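Local coordinates for protein geranyltranstransferase (PDB 3LOM) that probably catalyses the magnesium-dependent condensation of isoprenoid diphosphates to farnesyl diphosphate and perhaps geranylgeranyl diphosphate, at residues Lys220-Gly223 with Leu224-Met228; Lys15-Gln18 with Arg19-Tyr23; Ile184-Lys188 with Thr189-Ile193; Ser165-Leu168 with Ser169-Lys173. All blocks are in the same frame, centred on the assembly; numbering follows the deposited sequence.

In the fold
Along the chain the order is interaction 2 (helix 5-28), interaction 4 (end of helix 160-169 and the following loop), interaction 3 (helix 178-201) and interaction 1 (helix 209-236). Each is local to one helix or its exit, and all belong to the all-helical isoprenoid synthase fold. Interactions 1 and 3 have centres 9 Å apart and touch, with Ile193 packed on Ile222, Gly223 and Phe226. Interaction 4, 14 Å from interaction 3 between centres, meets it through Ile184. Three consecutive helices thus pack directly on one another, while interaction 2 belongs to a separate part of the same bundle, its centre 24 Å from interaction 1, across the chain's centre, and 36 Å from interaction 4.

Interaction 1. Residues Lys220-Gly223 with Leu224-Met228; sequences KHIG and LVFQM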
loop_
_atom_site.group_PDB
_atom_site.type_symbol
_atom_site.label_atom_id
_atom_site.label_comp_id
_atom_site.label_asym_id
_atom_site.label_seq_id
_atom_site.Cartn_x
_atom_site.Cartn_y
_atom_site.Cartn_z
ATOM N N LYS A 220 18.240 -0.922 -15.720
ATOM C CA LYS A 220 17.402 -0.379 -16.799
ATOM C C LYS A 220 17.313 -1.351 -17.954
ATOM O O LYS A 220 16.230 -1.610 -18.479
ATOM C CB LYS A 220 17.948 0.958 -17.311
ATOM C CG LYS A 220 17.571 2.156 -16.455
ATOM C CD LYS A 220 18.499 3.333 -16.712
ATOM C CE LYS A 220 18.439 4.339 -15.567
ATOM N NZ LYS A 220 19.601 5.273 -15.576
ATOM N N HIS A 221 18.459 -1.892 -18.349
ATOM C CA HIS A 221 18.496 -2.756 -19.515
ATOM C C HIS A 221 17.932 -4.144 -19.240
ATOM O O HIS A 221 17.376 -4.769 -20.137
ATOM C CB HIS A 221 19.901 -2.794 -20.124
ATOM C CG HIS A 221 20.309 -1.491 -20.743
ATOM N ND1 HIS A 221 20.117 -1.211 -22.077
ATOM C CD2 HIS A 221 20.851 -0.376 -20.200
ATOM C CE1 HIS A 221 20.538 0.014 -22.334
ATOM N NE2 HIS A 221 20.993 0.542 -21.213
ATOM N N ILE A 222 18.042 -4.605 -17.995
ATOM C CA ILE A 222 17.493 -5.910 -17.622
ATOM C C ILE A 222 15.949 -5.888 -17.533
ATOM O O ILE A 222 15.286 -6.804 -18.019
ATOM C CB ILE A 222 18.223 -6.517 -16.372
ATOM C CG1 ILE A 222 18.354 -8.034 -16.494
ATOM C CG2 ILE A 222 17.626 -6.060 -15.034
ATOM C CD1 ILE A 222 19.555 -8.466 -17.293
ATOM N N GLY A 223 15.398 -4.808 -16.975
ATOM C CA GLY A 223 13.951 -4.611 -16.884
ATOM C C GLY A 223 13.273 -4.409 -18.225
ATOM O O GLY A 223 12.115 -4.794 -18.417
ATOM N N LEU A 224 14.006 -3.806 -19.155
ATOM C CA LEU A 224 13.542 -3.606 -20.517
ATOM C C LEU A 224 13.571 -4.915 -21.300
ATOM O O LEU A 224 12.575 -5.294 -21.921
ATOM C CB LEU A 224 14.410 -2.548 -21.202
ATOM C CG LEU A 224 14.272 -2.234 -22.690
ATOM C CD1 LEU A 224 12.855 -1.804 -23.069
ATOM C CD2 LEU A 224 15.278 -1.159 -23.065
ATOM N N VAL A 225 14.705 -5.608 -21.250
ATOM C CA VAL A 225 14.909 -6.828 -22.043
ATOM C C VAL A 225 14.010 -8.020 -21.639
ATOM O O VAL A 225 13.683 -8.854 -22.486
ATOM C CB VAL A 225 16.423 -7.217 -22.127
ATOM C CG1 VAL A 225 16.884 -7.975 -20.887
ATOM C CG2 VAL A 225 16.724 -7.990 -23.404
ATOM N N PHE A 226 13.598 -8.083 -20.367
ATOM C CA PHE A 226 12.653 -9.118 -19.903
ATOM C C PHE A 226 11.330 -9.008 -20.655
ATOM O O PHE A 226 10.762 -10.011 -21.097
ATOM C CB PHE A 226 12.381 -9.010 -18.399
ATOM C CG PHE A 226 13.527 -9.443 -17.526
ATOM C CD1 PHE A 226 14.538 -10.272 -18.014
ATOM C CD2 PHE A 226 13.577 -9.041 -16.195
ATOM C CE1 PHE A 226 15.589 -10.665 -17.195
ATOM C CE2 PHE A 226 14.619 -9.431 -15.368
ATOM C CZ PHE A 226 15.625 -10.247 -15.865
ATOM N N GLN A 227 10.869 -7.768 -20.810
ATOM C CA GLN A 227 9.641 -7.456 -21.529
ATOM C C GLN A 227 9.755 -7.677 -23.035
ATOM O O GLN A 227 8.778 -8.066 -23.684
ATOM C CB GLN A 227 9.228 -6.018 -21.232
ATOM C CG GLN A 227 7.783 -5.747 -21.508
ATOM C CD GLN A 227 6.839 -6.621 -20.696
ATOM O OE1 GLN A 227 7.033 -6.825 -19.494
ATOM N NE2 GLN A 227 5.811 -7.143 -21.357
ATOM N N MET A 228 10.944 -7.412 -23.582
ATOM C CA MET A 228 11.261 -7.762 -24.967
ATOM C C MET A 228 11.160 -9.278 -25.150
ATOM O O MET A 228 10.518 -9.752 -26.088
ATOM C CB MET A 228 12.662 -7.270 -25.356
ATOM C CG MET A 228 12.763 -5.791 -25.677
ATOM S SD MET A 228 14.456 -5.264 -26.023
ATOM C CE MET A 228 14.186 -3.517 -26.267
#
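With chi1 at -72°, Phe226 sets CG beside its backbone N and swings the ring back over the preceding turn, where Ile222, at an unusual chi1 of -144°, presents CG1 to it. The pair lies one turn apart on helix 209-236 of the isoprenoid synthase fold, just ahead of the second aspartate-rich DDxxD sequence that in this family binds magnesium. Ile222 CG1 comes within 3.6 Å of Phe226 CZ, at the far end of the ring. Ile222 O lies over one ring face, 3.2 Å from Phe226 CG and displaced toward the rim, while also accepting the helical bond from Phe226 N at 3.2 Å (N-H...O 152°). One carbonyl is therefore covered by the ring and bonded by the amide of the same residue. Thr295 and Leu298 of helix 289-303 adjoin Ile222 and Phe226 respectively, so the aliphatic-aromatic pair belongs to a helix-helix interface. The preceding helical bond runs from Val225 N to His221 O at 3.0 Å. The CB bond of His221 points away from residues 224-228, and its ND1 is hydrogen-bonded to His273 ND1 of helix 263-279. Beside that backbone bond, Val225 CG1 rests 3.3 Å from His221 O and 3.5 Å from Ile222 O.

Interaction 2. Residues Lys15-Gln18 with Arg19-Tyr23; sequences KYTQ and RHELY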
loop_
_atom_site.group_PDB
_atom_site.type_symbol
_atom_site.label_atom_id
_atom_site.label_comp_id
_atom_site.label_asym_id
_atom_site.label_seq_id
_atom_site.Cartn_x
_atom_site.Cartn_y
_atom_site.Cartn_z
ATOM N N LYS A 15 20.103 -21.499 -3.717
ATOM C CA LYS A 15 20.162 -21.287 -2.273
ATOM C C LYS A 15 19.481 -19.990 -1.860
ATOM O O LYS A 15 18.934 -19.900 -0.759
ATOM C CB LYS A 15 21.621 -21.261 -1.803
ATOM C CG LYS A 15 21.868 -21.879 -0.433
ATOM C CD LYS A 15 22.050 -23.391 -0.532
ATOM C CE LYS A 15 22.370 -24.005 0.820
ATOM N NZ LYS A 15 22.603 -25.468 0.699
ATOM N N TYR A 16 19.526 -18.989 -2.739
ATOM C CA TYR A 16 18.910 -17.689 -2.470
ATOM C C TYR A 16 17.375 -17.717 -2.484
ATOM O O TYR A 16 16.751 -17.041 -1.671
ATOM C CB TYR A 16 19.461 -16.604 -3.407
ATOM C CG TYR A 16 20.752 -15.955 -2.926
ATOM C CD1 TYR A 16 20.931 -15.618 -1.581
ATOM C CD2 TYR A 16 21.781 -15.650 -3.818
ATOM C CE1 TYR A 16 22.106 -15.011 -1.135
ATOM C CE2 TYR A 16 22.961 -15.043 -3.381
ATOM C CZ TYR A 16 23.116 -14.728 -2.042
ATOM O OH TYR A 16 24.277 -14.127 -1.606
ATOM N N THR A 17 16.781 -18.497 -3.390
ATOM C CA THR A 17 15.325 -18.738 -3.392
ATOM C C THR A 17 14.874 -19.410 -2.088
ATOM O O THR A 17 13.965 -18.912 -1.405
ATOM C CB THR A 17 14.877 -19.617 -4.595
ATOM O OG1 THR A 17 15.321 -19.025 -5.820
ATOM C CG2 THR A 17 13.352 -19.776 -4.634
ATOM N N GLN A 18 15.532 -20.524 -1.751
ATOM C CA GLN A 18 15.286 -21.275 -0.512
ATOM C C GLN A 18 15.353 -20.390 0.728
ATOM O O GLN A 18 14.472 -20.466 1.587
ATOM C CB GLN A 18 16.285 -22.427 -0.361
ATOM C CG GLN A 18 16.048 -23.622 -1.278
ATOM C CD GLN A 18 17.126 -24.693 -1.130
ATOM O OE1 GLN A 18 17.776 -25.070 -2.106
ATOM N NE2 GLN A 18 17.325 -25.179 0.097
ATOM N N ARG A 19 16.391 -19.550 0.800
ATOM C CA ARG A 19 16.566 -18.595 1.899
ATOM C C ARG A 19 15.416 -17.587 1.947
ATOM O O ARG A 19 14.886 -17.282 3.029
ATOM C CB ARG A 19 17.921 -17.876 1.786
ATOM C CG ARG A 19 18.066 -16.682 2.726
ATOM C CD ARG A 19 19.481 -16.129 2.827
ATOM N NE ARG A 19 19.551 -15.194 3.953
ATOM C CZ ARG A 19 20.611 -15.015 4.738
ATOM N NH1 ARG A 19 21.727 -15.705 4.533
ATOM N NH2 ARG A 19 20.552 -14.142 5.737
ATOM N N HIS A 20 15.021 -17.106 0.767
ATOM C CA HIS A 20 13.951 -16.121 0.638
ATOM C C HIS A 20 12.586 -16.688 1.051
ATOM O O HIS A 20 11.836 -16.036 1.791
ATOM C CB HIS A 20 13.916 -15.538 -0.788
ATOM C CG HIS A 20 12.615 -14.892 -1.150
ATOM N ND1 HIS A 20 12.154 -13.746 -0.534
ATOM C CD2 HIS A 20 11.669 -15.239 -2.056
ATOM C CE1 HIS A 20 10.982 -13.414 -1.048
ATOM N NE2 HIS A 20 10.666 -14.304 -1.973
ATOM N N GLU A 21 12.282 -17.897 0.584
ATOM C CA GLU A 21 11.027 -18.576 0.933
ATOM C C GLU A 21 10.929 -18.879 2.432
ATOM O O GLU A 21 9.866 -18.723 3.041
ATOM C CB GLU A 21 10.871 -19.857 0.121
ATOM C CG GLU A 21 10.642 -19.617 -1.365
ATOM C CD GLU A 21 10.592 -20.900 -2.175
ATOM O OE1 GLU A 21 10.814 -21.986 -1.601
ATOM O OE2 GLU A 21 10.322 -20.822 -3.392
ATOM N N LEU A 22 12.060 -19.278 3.015
ATOM C CA LEU A 22 12.158 -19.609 4.432
ATOM C C LEU A 22 11.981 -18.351 5.275
ATOM O O LEU A 22 11.353 -18.392 6.341
ATOM C CB LEU A 22 13.518 -20.255 4.714
ATOM C CG LEU A 22 13.678 -21.607 5.427
ATOM C CD1 LEU A 22 12.560 -22.608 5.112
ATOM C CD2 LEU A 22 15.047 -22.206 5.086
ATOM N N TYR A 23 12.521 -17.232 4.785
ATOM C CA TYR A 23 12.383 -15.954 5.480
ATOM C C TYR A 23 10.953 -15.421 5.414
ATOM O O TYR A 23 10.492 -14.794 6.362
ATOM C CB TYR A 23 13.382 -14.904 4.967
ATOM C CG TYR A 23 13.378 -13.638 5.799
ATOM C CD1 TYR A 23 12.669 -12.505 5.389
ATOM C CD2 TYR A 23 14.054 -13.584 7.017
ATOM C CE1 TYR A 23 12.646 -11.347 6.175
ATOM C CE2 TYR A 23 14.035 -12.441 7.798
ATOM C CZ TYR A 23 13.331 -11.326 7.368
ATOM O OH TYR A 23 13.313 -10.194 8.142
#
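Thr17 and Glu21 run side by side on one turn of helix 5-28, with Thr17 CG2 at 3.4 Å from Glu21 OE2, a methyl resting against a carboxylate oxygen. Beneath them lies a short, straight backbone bond: Glu21 N reaches Thr17 O at 2.8 Å (N-H...O 167°), the donor lying nearly along the C=O axis. Glu21 CG is also close to Thr17 O, at 3.4 Å, because chi1 of -68° places it beside its own backbone N, near the carbonyl one turn earlier. The tightly packed side of the helix is carried by Tyr16 and His20, both buried. His20 N bonds to Tyr16 O at 3.0 Å, and the two side chains pack on helices 53-64 and 69-91. There the Tyr16 ring stacks on Tyr59 and its OH is hydrogen-bonded to Asp63. Arg19, bonded through N to Lys15 O at 3.0 Å, stretches its extended chain away from the turn and ends in a salt bridge with Asp73. The other side is loose. Lys15, Gln18 and Leu22 are exposed, and little beyond the backbone joins them to this turn: Leu22 N donates to Gln18 O at 3.0 Å, and Leu22 CB sits 3.3 Å from the same oxygen. One buried flank and one largely exposed flank make this an amphipathic N-terminal helix laid on the helical bundle of the isoprenoid synthase fold.

Interaction 3. Residues Ile184-Lys188 with Thr189-Ile193; sequences IHLLK and TGKLI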
loop_
_atom_site.group_PDB
_atom_site.type_symbol
_atom_site.label_atom_id
_atom_site.label_comp_id
_atom_site.label_asym_id
_atom_site.label_seq_id
_atom_site.Cartn_x
_atom_site.Cartn_y
_atom_site.Cartn_z
ATOM N N ILE A 184 5.576 3.084 -21.014
ATOM C CA ILE A 184 4.589 2.260 -20.320
ATOM C C ILE A 184 5.231 1.104 -19.531
ATOM O O ILE A 184 4.930 0.921 -18.345
ATOM C CB ILE A 184 3.490 1.763 -21.305
ATOM C CG1 ILE A 184 2.549 2.923 -21.656
ATOM C CG2 ILE A 184 2.690 0.618 -20.703
ATOM C CD1 ILE A 184 1.856 2.797 -23.001
ATOM N N HIS A 185 6.136 0.367 -20.179
ATOM C CA HIS A 185 6.853 -0.743 -19.545
ATOM C C HIS A 185 7.841 -0.311 -18.463
ATOM O O HIS A 185 8.051 -1.040 -17.487
ATOM C CB HIS A 185 7.561 -1.598 -20.595
ATOM C CG HIS A 185 6.627 -2.406 -21.440
ATOM N ND1 HIS A 185 5.662 -3.232 -20.902
ATOM C CD2 HIS A 185 6.517 -2.526 -22.783
ATOM C CE1 HIS A 185 4.987 -3.811 -21.879
ATOM N NE2 HIS A 185 5.494 -3.410 -23.030
ATOM N N LEU A 186 8.440 0.868 -18.636
ATOM C CA LEU A 186 9.324 1.446 -17.624
ATOM C C LEU A 186 8.525 1.800 -16.374
ATOM O O LEU A 186 8.987 1.578 -15.258
ATOM C CB LEU A 186 10.059 2.688 -18.163
ATOM C CG LEU A 186 10.824 3.589 -17.170
ATOM C CD1 LEU A 186 11.933 2.842 -16.412
ATOM C CD2 LEU A 186 11.393 4.824 -17.861
ATOM N N LEU A 187 7.323 2.334 -16.562
ATOM C CA LEU A 187 6.490 2.691 -15.421
ATOM C C LEU A 187 5.926 1.446 -14.733
ATOM O O LEU A 187 5.923 1.376 -13.510
ATOM C CB LEU A 187 5.369 3.649 -15.829
ATOM C CG LEU A 187 5.747 5.024 -16.377
ATOM C CD1 LEU A 187 4.571 5.597 -17.152
ATOM C CD2 LEU A 187 6.212 5.971 -15.278
ATOM N N LYS A 188 5.494 0.465 -15.525
ATOM C CA LYS A 188 4.858 -0.749 -15.004
ATOM C C LYS A 188 5.834 -1.700 -14.300
ATOM O O LYS A 188 5.603 -2.085 -13.151
ATOM C CB LYS A 188 4.090 -1.491 -16.106
ATOM C CG LYS A 188 3.443 -2.781 -15.614
ATOM C CD LYS A 188 2.571 -3.437 -16.655
ATOM C CE LYS A 188 2.216 -4.847 -16.206
ATOM N NZ LYS A 188 1.099 -5.427 -16.990
ATOM N N THR A 189 6.916 -2.068 -14.981
ATOM C CA THR A 189 7.883 -3.007 -14.419
ATOM C C THR A 189 9.295 -2.458 -14.241
ATOM O O THR A 189 10.015 -2.884 -13.327
ATOM C CB THR A 189 7.953 -4.303 -15.236
ATOM O OG1 THR A 189 7.940 -3.982 -16.625
ATOM C CG2 THR A 189 6.764 -5.203 -14.919
ATOM N N GLY A 190 9.685 -1.517 -15.100
ATOM C CA GLY A 190 11.047 -0.992 -15.116
ATOM C C GLY A 190 11.508 -0.414 -13.794
ATOM O O GLY A 190 12.602 -0.737 -13.309
ATOM N N LYS A 191 10.654 0.424 -13.211
ATOM C CA LYS A 191 10.928 1.103 -11.937
ATOM C C LYS A 191 11.031 0.157 -10.739
ATOM O O LYS A 191 11.819 0.412 -9.819
ATOM C CB LYS A 191 9.852 2.153 -11.651
ATOM C CG LYS A 191 9.776 3.270 -12.680
ATOM C CD LYS A 191 10.158 4.608 -12.103
ATOM C CE LYS A 191 9.643 5.720 -12.996
ATOM N NZ LYS A 191 9.289 6.922 -12.198
ATOM N N LEU A 192 10.232 -0.914 -10.742
ATOM C CA LEU A 192 10.263 -1.881 -9.642
ATOM C C LEU A 192 11.526 -2.741 -9.700
ATOM O O LEU A 192 12.162 -2.959 -8.678
ATOM C CB LEU A 192 9.001 -2.754 -9.600
ATOM C CG LEU A 192 8.727 -3.445 -8.257
ATOM C CD1 LEU A 192 8.367 -2.419 -7.179
ATOM C CD2 LEU A 192 7.642 -4.519 -8.380
ATOM N N ILE A 193 11.876 -3.216 -10.895
ATOM C CA ILE A 193 13.156 -3.898 -11.132
ATOM C C ILE A 193 14.358 -3.017 -10.763
ATOM O O ILE A 193 15.312 -3.493 -10.136
ATOM C CB ILE A 193 13.254 -4.429 -12.577
ATOM C CG1 ILE A 193 12.316 -5.630 -12.735
ATOM C CG2 ILE A 193 14.687 -4.827 -12.923
ATOM C CD1 ILE A 193 11.920 -5.956 -14.157
HETATM O O HOH W 1 5.891 -3.779 -18.047
HETATM O O HOH W 2 7.648 -0.713 -11.902
#
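His185 O is gripped by two amides of the following turn: Thr189 N at 2.9 Å, tilted from the carbonyl plane, and Gly190 N, also at 2.9 Å, in that plane. The first is a regular helical bond. The second spans five residues, as does Lys191 N to Leu186 O at 2.9 Å, so the helix widens here into a pi-type turn. Gly190, without a side chain, lets its CA come to 3.9 Å from Leu186 CA. Thr189 OG1 stands 3.1 Å from His185 O as well, but its proton has another acceptor within reach, so that bond is unsettled. Water 1 lies between Thr189 OG1 and His185 ND1, at the edge of the imidazole and in its plane; its approach to the threonine is unusually short, and neither direction is decided. This widened turn of helix 178-201 is consistent in position with the Lys-Thr pair that borders the allylic diphosphate site in farnesyl diphosphate synthases. Water 2 bridges Leu187 O, to which it donates at 3.2 Å, and Leu192 N, from which it accepts at 2.8 Å; that amide is also bonded weakly to Thr189 O. Lys188 is extended throughout, which carries NZ to Gln164, its hydrogen-bond partner on helix 160-169. Leu187 and Lys191 run alongside each other, CD2 to CE 4.1 Å, and Leu187 also packs on Pro34 of the second subunit.

Interaction 4. Residues Ser165-Leu168 with Ser169-Lys173; sequences SLDL and SELAK
Where helix 160-169 of the isoprenoid synthase fold passes into the loop before helix 178-201, Leu166 lies beside Glu170 and Asp167 meets Leu171. Two regular helical bonds remain, Ser169 N to Ser165 O at 3.0 Å (N-H...O 161°) and Glu170 N to Leu166 O at 3.0 Å. After Glu170 N the regular bonds stop, though residues 170-172 keep helical backbone angles. Leu166 CD2 touches Glu170 CG at 3.7 Å, and Leu166 also packs on Ala35 of the second subunit. Leu171 CB points back at the helix, 3.2 Å from Asp167 O, while its CD2 rests 3.5 Å from Asp167 OD1, which also faces Lys188 NZ in a long, weak ion pair. Leu171 and Asp167 both pack on Ile184 of helix 178-201. On the polar side, water 3 bridges Ser165 OG and Ser169 OG, donating to the latter at 2.7 Å. A bend at chi2 (-46°) folds the Glu170 carboxylate back, so that OE1 lies beside Ser169 OG, a possible but unsettled hydrogen bond. OE2 of Glu170 takes a salt bridge from Lys173 NZ at 2.9 Å on its syn side, 31° out of the carboxylate plane. The carboxylate is thus engaged at OE2 and perhaps also at OE1, and the neighbouring ammonium would be expected to favour its ionised form.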
loop_
_atom_site.group_PDB
_atom_site.type_symbol
_atom_site.label_atom_id
_atom_site.label_comp_id
_atom_site.label_asym_id
_atom_site.label_seq_id
_atom_site.Cartn_x
_atom_site.Cartn_y
_atom_site.Cartn_z
ATOM N N SER A 165 -2.297 1.090 -15.588
ATOM C CA SER A 165 -3.433 1.839 -16.151
ATOM C C SER A 165 -3.244 2.159 -17.635
ATOM O O SER A 165 -4.159 1.955 -18.440
ATOM C CB SER A 165 -3.674 3.128 -15.357
ATOM O OG SER A 165 -4.679 3.930 -15.961
ATOM N N LEU A 166 -2.048 2.628 -17.993
ATOM C CA LEU A 166 -1.741 2.950 -19.390
ATOM C C LEU A 166 -1.528 1.693 -20.227
ATOM O O LEU A 166 -1.811 1.694 -21.427
ATOM C CB LEU A 166 -0.531 3.888 -19.505
ATOM C CG LEU A 166 -0.727 5.350 -19.092
ATOM C CD1 LEU A 166 0.612 6.031 -18.900
ATOM C CD2 LEU A 166 -1.580 6.123 -20.090
ATOM N N ASP A 167 -1.040 0.624 -19.593
ATOM C CA ASP A 167 -0.912 -0.675 -20.255
ATOM C C ASP A 167 -2.286 -1.202 -20.687
ATOM O O ASP A 167 -2.425 -1.777 -21.755
ATOM C CB ASP A 167 -0.217 -1.682 -19.334
ATOM C CG ASP A 167 0.144 -2.981 -20.036
ATOM O OD1 ASP A 167 1.342 -3.206 -20.283
ATOM O OD2 ASP A 167 -0.760 -3.788 -20.325
ATOM N N LEU A 168 -3.291 -0.997 -19.848
ATOM C CA LEU A 168 -4.635 -1.450 -20.154
ATOM C C LEU A 168 -5.360 -0.548 -21.151
ATOM O O LEU A 168 -5.965 -1.044 -22.098
ATOM C CB LEU A 168 -5.448 -1.597 -18.870
ATOM C CG LEU A 168 -4.990 -2.727 -17.948
ATOM C CD1 LEU A 168 -5.752 -2.650 -16.649
ATOM C CD2 LEU A 168 -5.134 -4.112 -18.604
ATOM N N SER A 169 -5.294 0.767 -20.949
ATOM C CA SER A 169 -6.044 1.703 -21.794
ATOM C C SER A 169 -5.427 1.961 -23.170
ATOM O O SER A 169 -6.151 1.994 -24.169
ATOM C CB SER A 169 -6.320 3.022 -21.061
ATOM O OG SER A 169 -5.119 3.715 -20.765
ATOM N N GLU A 170 -4.104 2.129 -23.232
ATOM C CA GLU A 170 -3.452 2.531 -24.494
ATOM C C GLU A 170 -3.068 1.390 -25.425
ATOM O O GLU A 170 -3.178 1.537 -26.643
ATOM C CB GLU A 170 -2.222 3.421 -24.258
ATOM C CG GLU A 170 -2.459 4.624 -23.372
ATOM C CD GLU A 170 -3.722 5.386 -23.728
ATOM O OE1 GLU A 170 -4.629 5.462 -22.869
ATOM O OE2 GLU A 170 -3.809 5.901 -24.864
ATOM N N LEU A 171 -2.617 0.266 -24.867
ATOM C CA LEU A 171 -2.107 -0.857 -25.674
ATOM C C LEU A 171 -3.180 -1.562 -26.504
ATOM O O LEU A 171 -2.857 -2.301 -27.438
ATOM C CB LEU A 171 -1.352 -1.870 -24.804
ATOM C CG LEU A 171 0.183 -1.870 -24.766
ATOM C CD1 LEU A 171 0.782 -0.480 -24.587
ATOM C CD2 LEU A 171 0.688 -2.808 -23.676
ATOM N N ALA A 172 -4.444 -1.324 -26.147
ATOM C CA ALA A 172 -5.601 -1.766 -26.920
ATOM C C ALA A 172 -5.578 -1.188 -28.341
ATOM O O ALA A 172 -5.860 -1.895 -29.314
ATOM C CB ALA A 172 -6.892 -1.374 -26.198
ATOM N N LYS A 173 -5.232 0.095 -28.444
ATOM C CA LYS A 173 -5.043 0.778 -29.724
ATOM C C LYS A 173 -3.727 0.329 -30.361
ATOM O O LYS A 173 -2.789 -0.045 -29.658
ATOM C CB LYS A 173 -5.023 2.296 -29.517
ATOM C CG LYS A 173 -6.116 2.830 -28.599
ATOM C CD LYS A 173 -5.743 4.192 -28.035
ATOM C CE LYS A 173 -6.704 4.610 -26.930
ATOM N NZ LYS A 173 -6.335 5.929 -26.349
HETATM O O HOH W 3 -5.541 4.873 -18.361
#